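Local coordinates for protein glucose-6-phosphate 1-dehydrogenase (Kluyveromyces lactis, PDB 7E6I) that catalyses the NADP-dependent oxidation of glucose 6-phosphate to 6-phosphogluconolactone, the first and probably rate-limiting step of the oxidative pentose phosphate pathway, at residues D182-L193 with N244-L253; Q216-T225 with R336-E347. All coordinates share one frame; numbering follows the deposited sequence.

Contact 1. Residues D182-L193 with N244-L253; sequences DHYLGKEMVKNL and NHLLQVLTLL. With BG6 (6-O-phosphono-beta-D-glucopyranose), chain B.
His245 meets Asp182, Tyr184 and the sugar at once. Its NE2 is hydrogen-bonded to O1 of glucose 6-phosphate at 2.8 Å. His245 is probably the proton acceptor of the reaction, and this bond fits that role. On the other side of the ring, ND1 donates to Asp182 OD1 at 2.6 Å. OD1 lies in the imidazole plane, but ND1 comes from above the carboxylate plane. The ring is thus tied along its edge at both nitrogens. Its face lies on Tyr184 in an offset stack, centroids 4.2 Å apart and planes 7° apart, while His245 CB sits over the centre of the phenol ring. His183 NE2 and Lys187 NZ both donate to phosphate O3P, at 2.7 and 2.6 Å. The contact joins the Rossmann-type coenzyme domain to helix 236-254 of the C-terminal domain, with the substrate at the seam. Asp182 is fixed in turn: OD1 also accepts from Tyr184 N, an Asx turn, and OD2 takes a water. Asp182 chi1 of -176° turns its carboxylate away from its own backbone N and toward helix 236-254. Farther along, Val190 CG1 packs on Leu252 CD1 at 3.5 Å, and Leu193 CD1 rests against Leu252 CB and Val249 CG1.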
loop_
_atom_site.group_PDB
_atom_site.type_symbol
_atom_site.label_atom_id
_atom_site.label_comp_id
_atom_site.label_asym_id
_atom_site.label_seq_id
_atom_site.Cartn_x
_atom_site.Cartn_y
_atom_site.Cartn_z
ATOM N N ASP A 182 -0.980 5.063 -0.228
ATOM C CA ASP A 182 -1.027 3.662 0.182
ATOM C C ASP A 182 0.303 3.075 -0.280
ATOM O O ASP A 182 0.567 3.010 -1.487
ATOM C CB ASP A 182 -2.224 2.959 -0.458
ATOM C CG ASP A 182 -2.389 1.517 0.003
ATOM O OD1 ASP A 182 -1.382 0.759 0.030
ATOM O OD2 ASP A 182 -3.545 1.137 0.319
ATOM N N HIS A 183 1.170 2.693 0.664
ATOM C CA HIS A 183 2.553 2.422 0.260
ATOM C C HIS A 183 2.682 1.173 -0.611
ATOM O O HIS A 183 3.688 1.032 -1.310
ATOM C CB HIS A 183 3.476 2.337 1.485
ATOM C CG HIS A 183 3.444 1.018 2.204
ATOM N ND1 HIS A 183 2.512 0.718 3.181
ATOM C CD2 HIS A 183 4.254 -0.068 2.109
ATOM C CE1 HIS A 183 2.738 -0.503 3.640
ATOM N NE2 HIS A 183 3.791 -1.000 3.009
ATOM N N TYR A 184 1.680 0.289 -0.630
ATOM C CA TYR A 184 1.737 -0.846 -1.555
ATOM C C TYR A 184 1.861 -0.395 -3.005
ATOM O O TYR A 184 2.539 -1.054 -3.809
ATOM C CB TYR A 184 0.505 -1.730 -1.389
ATOM C CG TYR A 184 0.718 -2.833 -0.385
ATOM C CD1 TYR A 184 1.281 -2.557 0.868
ATOM C CD2 TYR A 184 0.383 -4.148 -0.687
ATOM C CE1 TYR A 184 1.491 -3.566 1.794
ATOM C CE2 TYR A 184 0.585 -5.162 0.225
ATOM C CZ TYR A 184 1.133 -4.870 1.465
ATOM O OH TYR A 184 1.336 -5.890 2.373
ATOM N N LEU A 185 1.225 0.727 -3.357
ATOM C CA LEU A 185 1.290 1.292 -4.692
ATOM C C LEU A 185 2.700 1.723 -5.080
ATOM O O LEU A 185 2.910 2.089 -6.242
ATOM C CB LEU A 185 0.324 2.473 -4.792
ATOM C CG LEU A 185 -1.155 2.126 -4.605
ATOM C CD1 LEU A 185 -2.036 3.329 -4.898
ATOM C CD2 LEU A 185 -1.537 0.973 -5.505
ATOM N N GLY A 186 3.668 1.677 -4.167
ATOM C CA GLY A 186 5.041 1.965 -4.534
ATOM C C GLY A 186 5.938 0.744 -4.634
ATOM O O GLY A 186 7.130 0.881 -4.929
ATOM N N LYS A 187 5.386 -0.447 -4.378
ATOM C CA LYS A 187 6.158 -1.683 -4.445
ATOM C C LYS A 187 6.377 -2.100 -5.892
ATOM O O LYS A 187 5.469 -2.015 -6.723
ATOM C CB LYS A 187 5.442 -2.801 -3.694
ATOM C CG LYS A 187 5.362 -2.600 -2.190
ATOM C CD LYS A 187 4.718 -3.799 -1.510
ATOM C CE LYS A 187 4.473 -3.520 -0.035
ATOM N NZ LYS A 187 5.642 -3.874 0.837
ATOM N N GLU A 188 7.594 -2.567 -6.185
ATOM C CA GLU A 188 7.995 -2.818 -7.566
ATOM C C GLU A 188 7.006 -3.736 -8.267
ATOM O O GLU A 188 6.510 -3.421 -9.350
ATOM C CB GLU A 188 9.405 -3.409 -7.589
ATOM C CG GLU A 188 9.827 -4.021 -8.909
ATOM C CD GLU A 188 10.085 -2.990 -10.015
ATOM O OE1 GLU A 188 10.214 -1.784 -9.707
ATOM O OE2 GLU A 188 10.159 -3.396 -11.203
ATOM N N MET A 189 6.659 -4.858 -7.635
ATOM C CA MET A 189 5.804 -5.825 -8.314
ATOM C C MET A 189 4.368 -5.327 -8.425
ATOM O O MET A 189 3.674 -5.658 -9.391
ATOM C CB MET A 189 5.860 -7.179 -7.606
ATOM C CG MET A 189 5.190 -8.311 -8.379
ATOM S SD MET A 189 6.092 -8.807 -9.876
ATOM C CE MET A 189 7.764 -8.733 -9.275
ATOM N N VAL A 190 3.894 -4.529 -7.466
ATOM C CA VAL A 190 2.580 -3.931 -7.652
ATOM C C VAL A 190 2.585 -3.009 -8.872
ATOM O O VAL A 190 1.632 -3.002 -9.663
ATOM C CB VAL A 190 2.131 -3.198 -6.374
ATOM C CG1 VAL A 190 0.767 -2.535 -6.590
ATOM C CG2 VAL A 190 2.059 -4.179 -5.214
ATOM N N LYS A 191 3.678 -2.249 -9.072
ATOM C CA LYS A 191 3.757 -1.327 -10.206
ATOM C C LYS A 191 3.848 -2.040 -11.553
ATOM O O LYS A 191 3.496 -1.446 -12.573
ATOM C CB LYS A 191 4.946 -0.375 -10.043
ATOM C CG LYS A 191 4.776 0.628 -8.909
ATOM C CD LYS A 191 5.829 1.746 -8.960
ATOM C CE LYS A 191 7.229 1.238 -8.622
ATOM N NZ LYS A 191 8.282 2.198 -9.077
ATOM N N ASN A 192 4.290 -3.294 -11.590
ATOM C CA ASN A 192 4.331 -4.030 -12.849
ATOM C C ASN A 192 2.975 -4.584 -13.294
ATOM O O ASN A 192 2.875 -5.054 -14.432
ATOM C CB ASN A 192 5.301 -5.209 -12.743
ATOM C CG ASN A 192 6.719 -4.785 -12.414
ATOM O OD1 ASN A 192 7.174 -3.719 -12.823
ATOM N ND2 ASN A 192 7.434 -5.635 -11.684
ATOM N N LEU A 193 1.945 -4.584 -12.432
ATOM C CA LEU A 193 0.763 -5.394 -12.713
ATOM C C LEU A 193 0.052 -4.953 -13.989
ATOM O O LEU A 193 -0.388 -5.793 -14.782
ATOM C CB LEU A 193 -0.207 -5.365 -11.529
ATOM C CG LEU A 193 0.219 -6.103 -10.256
ATOM C CD1 LEU A 193 -0.812 -5.910 -9.147
ATOM C CD2 LEU A 193 0.462 -7.578 -10.516
ATOM N N ASN A 244 -7.423 -1.322 2.452
ATOM C CA ASN A 244 -6.524 -0.445 1.713
ATOM C C ASN A 244 -5.570 -1.240 0.821
ATOM O O ASN A 244 -5.839 -1.376 -0.374
ATOM C CB ASN A 244 -5.740 0.458 2.675
ATOM C CG ASN A 244 -5.452 -0.217 3.993
ATOM O OD1 ASN A 244 -4.480 -0.956 4.124
ATOM N ND2 ASN A 244 -6.286 0.037 4.979
ATOM N N HIS A 245 -4.467 -1.762 1.372
ATOM C CA HIS A 245 -3.444 -2.417 0.553
ATOM C C HIS A 245 -4.033 -3.475 -0.370
ATOM O O HIS A 245 -3.872 -3.414 -1.596
ATOM C CB HIS A 245 -2.382 -3.063 1.443
ATOM C CG HIS A 245 -1.742 -2.112 2.401
ATOM N ND1 HIS A 245 -1.476 -0.798 2.076
ATOM C CD2 HIS A 245 -1.331 -2.278 3.678
ATOM C CE1 HIS A 245 -0.910 -0.201 3.110
ATOM N NE2 HIS A 245 -0.816 -1.075 4.096
ATOM N N LEU A 246 -4.702 -4.480 0.207
ATOM C CA LEU A 246 -5.176 -5.592 -0.612
ATOM C C LEU A 246 -6.236 -5.135 -1.612
ATOM O O LEU A 246 -6.258 -5.604 -2.759
ATOM C CB LEU A 246 -5.702 -6.711 0.292
ATOM C CG LEU A 246 -4.663 -7.397 1.209
ATOM C CD1 LEU A 246 -5.091 -8.809 1.584
ATOM C CD2 LEU A 246 -3.264 -7.413 0.550
ATOM N N LEU A 247 -7.127 -4.227 -1.203
ATOM C CA LEU A 247 -8.122 -3.720 -2.141
ATOM C C LEU A 247 -7.455 -2.993 -3.301
ATOM O O LEU A 247 -7.881 -3.126 -4.454
ATOM C CB LEU A 247 -9.110 -2.801 -1.429
ATOM C CG LEU A 247 -10.271 -2.318 -2.307
ATOM C CD1 LEU A 247 -10.995 -3.519 -2.928
ATOM C CD2 LEU A 247 -11.246 -1.448 -1.512
ATOM N N GLN A 248 -6.397 -2.236 -3.016
ATOM C CA GLN A 248 -5.652 -1.564 -4.077
ATOM C C GLN A 248 -5.151 -2.564 -5.113
ATOM O O GLN A 248 -5.393 -2.403 -6.314
ATOM C CB GLN A 248 -4.474 -0.792 -3.478
ATOM C CG GLN A 248 -4.835 0.558 -2.879
ATOM C CD GLN A 248 -5.369 1.538 -3.914
ATOM O OE1 GLN A 248 -5.185 1.354 -5.113
ATOM N NE2 GLN A 248 -6.032 2.582 -3.451
ATOM N N VAL A 249 -4.447 -3.607 -4.655
ATOM C CA VAL A 249 -3.961 -4.650 -5.552
ATOM C C VAL A 249 -5.101 -5.214 -6.391
ATOM O O VAL A 249 -4.988 -5.354 -7.613
ATOM C CB VAL A 249 -3.269 -5.760 -4.744
ATOM C CG1 VAL A 249 -3.011 -6.979 -5.638
ATOM C CG2 VAL A 249 -1.992 -5.234 -4.109
ATOM N N LEU A 250 -6.209 -5.573 -5.740
ATOM C CA LEU A 250 -7.314 -6.223 -6.443
ATOM C C LEU A 250 -7.858 -5.308 -7.518
ATOM O O LEU A 250 -8.206 -5.737 -8.625
ATOM C CB LEU A 250 -8.411 -6.588 -5.440
ATOM C CG LEU A 250 -9.706 -7.176 -5.993
ATOM C CD1 LEU A 250 -9.402 -8.481 -6.765
ATOM C CD2 LEU A 250 -10.710 -7.412 -4.858
ATOM N N THR A 251 -7.884 -4.030 -7.207
ATOM C CA THR A 251 -8.338 -3.019 -8.144
ATOM C C THR A 251 -7.446 -2.981 -9.391
ATOM O O THR A 251 -7.939 -2.928 -10.527
ATOM C CB THR A 251 -8.370 -1.705 -7.351
ATOM O OG1 THR A 251 -9.720 -1.319 -7.126
ATOM C CG2 THR A 251 -7.654 -0.646 -7.982
ATOM N N LEU A 252 -6.129 -3.078 -9.204
ATOM C CA LEU A 252 -5.219 -3.141 -10.337
ATOM C C LEU A 252 -5.413 -4.411 -11.160
ATOM O O LEU A 252 -5.140 -4.406 -12.364
ATOM C CB LEU A 252 -3.790 -3.041 -9.838
ATOM C CG LEU A 252 -3.488 -1.706 -9.165
ATOM C CD1 LEU A 252 -2.167 -1.759 -8.391
ATOM C CD2 LEU A 252 -3.475 -0.601 -10.225
ATOM N N LEU A 253 -5.865 -5.511 -10.538
ATOM C CA LEU A 253 -6.058 -6.771 -11.253
ATOM C C LEU A 253 -7.381 -6.844 -11.996
ATOM O O LEU A 253 -7.517 -7.665 -12.914
ATOM C CB LEU A 253 -6.005 -7.953 -10.286
ATOM C CG LEU A 253 -4.685 -8.217 -9.570
ATOM C CD1 LEU A 253 -4.923 -9.152 -8.363
ATOM C CD2 LEU A 253 -3.641 -8.792 -10.521
HETATM C C1 BG6 B . 0.623 -1.529 7.537
HETATM C C2 BG6 B . -0.156 -2.323 8.585
HETATM O O1 BG6 B . -0.167 -0.698 6.784
HETATM O O5 BG6 B . 1.280 -2.487 6.588
HETATM C C3 BG6 B . 0.720 -3.293 9.298
HETATM O O2 BG6 B . -0.784 -1.454 9.537
HETATM C C4 BG6 B . 1.354 -4.251 8.343
HETATM O O3 BG6 B . -0.058 -4.074 10.245
HETATM C C5 BG6 B . 2.128 -3.496 7.261
HETATM O O4 BG6 B . 2.218 -5.126 9.079
HETATM C C6 BG6 B . 2.646 -4.392 6.169
HETATM O O6 BG6 B . 3.325 -3.579 5.230
HETATM P P BG6 B . 4.621 -4.234 4.425
HETATM O O1P BG6 B . 4.027 -5.505 3.849
HETATM O O2P BG6 B . 5.724 -4.497 5.416
HETATM O O3P BG6 B . 5.176 -3.317 3.336
HETATM O O HOH W 1 -5.841 2.565 -0.032
#

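Contact 2. Residues Q216-T225 with R336-E347; sequences QVVFKEPFGT and RAGKALNEGKVE. With BG6 (6-O-phosphono-beta-D-glucopyranose), chain B.
Lys220 lies across the loop that links the two strands flanking its own. Strand 216-220 runs in the middle of a mixed beta sheet, parallel to 336-338 and antiparallel to 345-347. This is part of the large sheet of the C-terminal domain. Backbone bonds fix the register on both sides: Phe219 N donates to Arg336 O, and Lys220 N to Lys345 O. From there the Lys220 side chain runs over the loop. CB is 3.4 Å from Glu343 O. CG packs on Leu341 CD1 at 3.6 Å. CD passes Glu343 CG and Lys345 CE. The chain bends at chi3 (115°), and CE comes close to Asn342 OD1. Lys220 NZ is 2.9 Å from Glu343 OE2, a salt bridge on the anti lone pair of that oxygen, and 3.0 Å from Asn342 OD1, a hydrogen bond on a lone pair in the carbonyl plane. A water also accepts from NZ. Lys345 NZ bridges to Glu347 OE1 and lies at long range from Glu343 OE2, so Lys220, Glu343, Lys345 and Glu347 form a salt-bridge network. Arg336 and Lys345 probably help bind a second NADP.

Where the strand ends, Glu221 and Lys339 run side by side to the sugar. Glu221 OE2 accepts from O4 of glucose 6-phosphate at 2.7 Å. Lys339 NZ donates to its O3 at 2.9 Å and forms a salt bridge with Glu221 OE1, on the syn lone pair. At the other end, the guanidinium of Arg336 has Val218 CG2 over one face. Its NE and NH2 grip Gln216 OE1 side-on, at 2.8 and 2.9 Å, with that oxygen in the guanidinium plane.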
loop_
_atom_site.group_PDB
_atom_site.type_symbol
_atom_site.label_atom_id
_atom_site.label_comp_id
_atom_site.label_asym_id
_atom_site.label_seq_id
_atom_site.Cartn_x
_atom_site.Cartn_y
_atom_site.Cartn_z
ATOM N N GLN A 216 -7.456 -14.673 -6.158
ATOM C CA GLN A 216 -7.088 -14.602 -4.746
ATOM C C GLN A 216 -6.009 -13.547 -4.547
ATOM O O GLN A 216 -5.009 -13.542 -5.276
ATOM C CB GLN A 216 -6.545 -15.942 -4.253
ATOM C CG GLN A 216 -7.574 -17.018 -3.973
ATOM C CD GLN A 216 -6.921 -18.261 -3.390
ATOM O OE1 GLN A 216 -6.646 -18.317 -2.186
ATOM N NE2 GLN A 216 -6.651 -19.255 -4.237
ATOM N N VAL A 217 -6.203 -12.667 -3.565
ATOM C CA VAL A 217 -5.145 -11.793 -3.054
ATOM C C VAL A 217 -4.851 -12.226 -1.623
ATOM O O VAL A 217 -5.767 -12.316 -0.806
ATOM C CB VAL A 217 -5.547 -10.304 -3.104
ATOM C CG1 VAL A 217 -4.389 -9.445 -2.671
ATOM C CG2 VAL A 217 -5.991 -9.915 -4.496
ATOM N N VAL A 218 -3.585 -12.501 -1.320
ATOM C CA VAL A 218 -3.211 -13.240 -0.119
ATOM C C VAL A 218 -2.161 -12.455 0.658
ATOM O O VAL A 218 -1.146 -12.032 0.087
ATOM C CB VAL A 218 -2.672 -14.635 -0.463
ATOM C CG1 VAL A 218 -2.227 -15.332 0.799
ATOM C CG2 VAL A 218 -3.749 -15.459 -1.197
ATOM N N PHE A 219 -2.405 -12.272 1.962
ATOM C CA PHE A 219 -1.501 -11.562 2.864
ATOM C C PHE A 219 -1.282 -12.434 4.085
ATOM O O PHE A 219 -2.245 -12.803 4.771
ATOM C CB PHE A 219 -2.085 -10.203 3.266
ATOM C CG PHE A 219 -1.321 -9.470 4.353
ATOM C CD1 PHE A 219 -1.515 -9.773 5.692
ATOM C CD2 PHE A 219 -0.473 -8.423 4.033
ATOM C CE1 PHE A 219 -0.842 -9.065 6.696
ATOM C CE2 PHE A 219 0.193 -7.719 5.021
ATOM C CZ PHE A 219 0.006 -8.037 6.354
ATOM N N LYS A 220 -0.027 -12.768 4.351
ATOM C CA LYS A 220 0.325 -13.592 5.495
ATOM C C LYS A 220 1.467 -12.914 6.217
ATOM O O LYS A 220 2.442 -12.491 5.582
ATOM C CB LYS A 220 0.744 -14.998 5.071
ATOM C CG LYS A 220 -0.387 -15.924 4.695
ATOM C CD LYS A 220 0.176 -17.200 4.103
ATOM C CE LYS A 220 -0.131 -18.411 4.978
ATOM N NZ LYS A 220 0.334 -19.690 4.342
ATOM N N GLU A 221 1.343 -12.803 7.532
ATOM C CA GLU A 221 2.478 -12.426 8.354
ATOM C C GLU A 221 2.686 -13.465 9.449
ATOM O O GLU A 221 1.721 -14.067 9.934
ATOM C CB GLU A 221 2.269 -11.046 8.975
ATOM C CG GLU A 221 2.806 -9.930 8.104
ATOM C CD GLU A 221 2.356 -8.566 8.602
ATOM O OE1 GLU A 221 1.553 -8.533 9.576
ATOM O OE2 GLU A 221 2.792 -7.540 8.016
ATOM N N PRO A 222 3.949 -13.710 9.849
ATOM C CA PRO A 222 4.222 -14.769 10.835
ATOM C C PRO A 222 4.195 -14.288 12.282
ATOM O O PRO A 222 4.096 -15.095 13.213
ATOM C CB PRO A 222 5.624 -15.247 10.437
ATOM C CG PRO A 222 6.291 -13.978 9.923
ATOM C CD PRO A 222 5.190 -13.131 9.300
ATOM N N PHE A 223 4.303 -12.986 12.501
ATOM C CA PHE A 223 4.258 -12.459 13.853
ATOM C C PHE A 223 2.835 -12.036 14.189
ATOM O O PHE A 223 1.950 -12.005 13.332
ATOM C CB PHE A 223 5.213 -11.281 13.991
ATOM C CG PHE A 223 5.103 -10.295 12.873
ATOM C CD1 PHE A 223 4.132 -9.295 12.901
ATOM C CD2 PHE A 223 5.946 -10.380 11.776
ATOM C CE1 PHE A 223 4.021 -8.388 11.850
ATOM C CE2 PHE A 223 5.839 -9.486 10.733
ATOM C CZ PHE A 223 4.874 -8.485 10.764
ATOM N N GLY A 224 2.622 -11.689 15.456
ATOM C CA GLY A 224 1.312 -11.255 15.892
ATOM C C GLY A 224 1.271 -9.772 16.177
ATOM O O GLY A 224 1.928 -8.979 15.493
ATOM N N THR A 225 0.506 -9.389 17.199
ATOM C CA THR A 225 0.385 -7.999 17.615
ATOM C C THR A 225 0.915 -7.772 19.026
ATOM O O THR A 225 0.559 -6.768 19.653
ATOM C CB THR A 225 -1.070 -7.545 17.536
ATOM O OG1 THR A 225 -1.872 -8.358 18.405
ATOM C CG2 THR A 225 -1.585 -7.642 16.085
ATOM N N ARG A 336 -7.777 -12.553 1.492
ATOM C CA ARG A 336 -7.559 -13.181 2.784
ATOM C C ARG A 336 -6.260 -12.662 3.385
ATOM O O ARG A 336 -5.232 -12.602 2.705
ATOM C CB ARG A 336 -7.559 -14.716 2.672
ATOM C CG ARG A 336 -6.528 -15.346 1.729
ATOM C CD ARG A 336 -6.867 -16.837 1.572
ATOM N NE ARG A 336 -6.190 -17.545 0.481
ATOM C CZ ARG A 336 -5.020 -18.167 0.615
ATOM N NH1 ARG A 336 -4.406 -18.145 1.786
ATOM N NH2 ARG A 336 -4.465 -18.819 -0.407
ATOM N N ALA A 337 -6.325 -12.261 4.648
ATOM C CA ALA A 337 -5.206 -11.652 5.350
ATOM C C ALA A 337 -5.164 -12.171 6.784
ATOM O O ALA A 337 -6.211 -12.292 7.432
ATOM C CB ALA A 337 -5.321 -10.128 5.364
ATOM N N GLY A 338 -3.957 -12.464 7.276
ATOM C CA GLY A 338 -3.799 -12.918 8.643
ATOM C C GLY A 338 -2.452 -12.551 9.223
ATOM O O GLY A 338 -1.438 -12.488 8.517
ATOM N N LYS A 339 -2.451 -12.297 10.526
ATOM C CA LYS A 339 -1.245 -12.195 11.327
ATOM C C LYS A 339 -1.065 -13.494 12.098
ATOM O O LYS A 339 -2.012 -14.261 12.284
ATOM C CB LYS A 339 -1.328 -11.005 12.289
ATOM C CG LYS A 339 -0.737 -9.703 11.721
ATOM C CD LYS A 339 -1.629 -8.488 11.976
ATOM C CE LYS A 339 -0.832 -7.216 12.250
ATOM N NZ LYS A 339 0.095 -6.802 11.165
ATOM N N ALA A 340 0.173 -13.745 12.524
ATOM C CA ALA A 340 0.505 -14.900 13.371
ATOM C C ALA A 340 0.225 -16.220 12.656
ATOM O O ALA A 340 -0.275 -17.179 13.247
ATOM C CB ALA A 340 -0.229 -14.840 14.717
ATOM N N LEU A 341 0.532 -16.264 11.371
ATOM C CA LEU A 341 0.486 -17.490 10.600
ATOM C C LEU A 341 1.912 -18.038 10.469
ATOM O O LEU A 341 2.832 -17.583 11.163
ATOM C CB LEU A 341 -0.178 -17.215 9.244
ATOM C CG LEU A 341 -1.564 -16.563 9.313
ATOM C CD1 LEU A 341 -1.975 -15.972 7.959
ATOM C CD2 LEU A 341 -2.614 -17.558 9.810
ATOM N N ASN A 342 2.112 -18.976 9.545
ATOM C CA ASN A 342 3.353 -19.726 9.403
ATOM C C ASN A 342 4.414 -19.049 8.538
ATOM O O ASN A 342 5.527 -19.577 8.444
ATOM C CB ASN A 342 3.052 -21.085 8.784
ATOM C CG ASN A 342 2.601 -20.959 7.340
ATOM O OD1 ASN A 342 1.599 -20.308 7.047
ATOM N ND2 ASN A 342 3.348 -21.566 6.432
ATOM N N GLU A 343 4.112 -17.934 7.872
ATOM C CA GLU A 343 5.097 -17.330 6.977
ATOM C C GLU A 343 4.669 -15.911 6.650
ATOM O O GLU A 343 3.523 -15.521 6.876
ATOM C CB GLU A 343 5.254 -18.132 5.678
ATOM C CG GLU A 343 3.937 -18.272 4.936
ATOM C CD GLU A 343 4.051 -19.029 3.637
ATOM O OE1 GLU A 343 5.129 -18.987 3.007
ATOM O OE2 GLU A 343 3.048 -19.668 3.246
ATOM N N GLY A 344 5.611 -15.143 6.104
ATOM C CA GLY A 344 5.329 -13.815 5.598
ATOM C C GLY A 344 5.316 -13.838 4.082
ATOM O O GLY A 344 6.252 -14.330 3.446
ATOM N N LYS A 345 4.248 -13.286 3.511
ATOM C CA LYS A 345 3.969 -13.439 2.089
ATOM C C LYS A 345 2.851 -12.501 1.667
ATOM O O LYS A 345 1.816 -12.417 2.343
ATOM C CB LYS A 345 3.544 -14.880 1.816
ATOM C CG LYS A 345 3.802 -15.408 0.474
ATOM C CD LYS A 345 3.553 -16.917 0.504
ATOM C CE LYS A 345 2.079 -17.275 0.495
ATOM N NZ LYS A 345 1.849 -18.542 -0.274
ATOM N N VAL A 346 3.019 -11.817 0.544
ATOM C CA VAL A 346 1.899 -11.193 -0.144
ATOM C C VAL A 346 1.883 -11.728 -1.564
ATOM O O VAL A 346 2.900 -11.662 -2.270
ATOM C CB VAL A 346 1.977 -9.659 -0.129
ATOM C CG1 VAL A 346 0.905 -9.081 -1.059
ATOM C CG2 VAL A 346 1.784 -9.128 1.296
ATOM N N GLU A 347 0.725 -12.221 -1.994
ATOM C CA GLU A 347 0.686 -13.061 -3.178
ATOM C C GLU A 347 -0.661 -12.925 -3.875
ATOM O O GLU A 347 -1.706 -12.792 -3.222
ATOM C CB GLU A 347 0.935 -14.520 -2.771
ATOM C CG GLU A 347 1.369 -15.413 -3.863
ATOM C CD GLU A 347 1.887 -16.743 -3.330
ATOM O OE1 GLU A 347 1.042 -17.645 -3.073
ATOM O OE2 GLU A 347 3.134 -16.874 -3.174
HETATM C C1 BG6 B . 0.623 -1.529 7.537
HETATM C C2 BG6 B . -0.156 -2.323 8.585
HETATM O O1 BG6 B . -0.167 -0.698 6.784
HETATM O O5 BG6 B . 1.280 -2.487 6.588
HETATM C C3 BG6 B . 0.720 -3.293 9.298
HETATM O O2 BG6 B . -0.784 -1.454 9.537
HETATM C C4 BG6 B . 1.354 -4.251 8.343
HETATM O O3 BG6 B . -0.058 -4.074 10.245
HETATM C C5 BG6 B . 2.128 -3.496 7.261
HETATM O O4 BG6 B . 2.218 -5.126 9.079
HETATM C C6 BG6 B . 2.646 -4.392 6.169
HETATM O O6 BG6 B . 3.325 -3.579 5.230
HETATM P P BG6 B . 4.621 -4.234 4.425
HETATM O O1P BG6 B . 4.027 -5.505 3.849
HETATM O O2P BG6 B . 5.724 -4.497 5.416
HETATM O O3P BG6 B . 5.176 -3.317 3.336
HETATM O O HOH W 2 -2.079 -20.390 2.670
#

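How the contacts relate
Both contacts are largely buried, and both reach the same substrate. Contact 1 is nearer the centre of the chain, about 6 Å from it, against about 15 Å for contact 2; their own centres are about 16 Å apart. Contact 1 joins two domains through helix 236-254, by stacked rings, aliphatic packing and a His-carboxylate hydrogen bond. Contact 2 stays within the C-terminal sheet and is held mostly by backbone hydrogen bonds, with salt bridges, some between partly exposed side chains and one buried at the sugar. At the substrate, contact 1 supplies His183 and Lys187 to the phosphate, and His245, while contact 2 supplies partners for the O3 and O4 hydroxyls. They touch where Tyr184 OH packs 3.4 Å from Phe219 CE2.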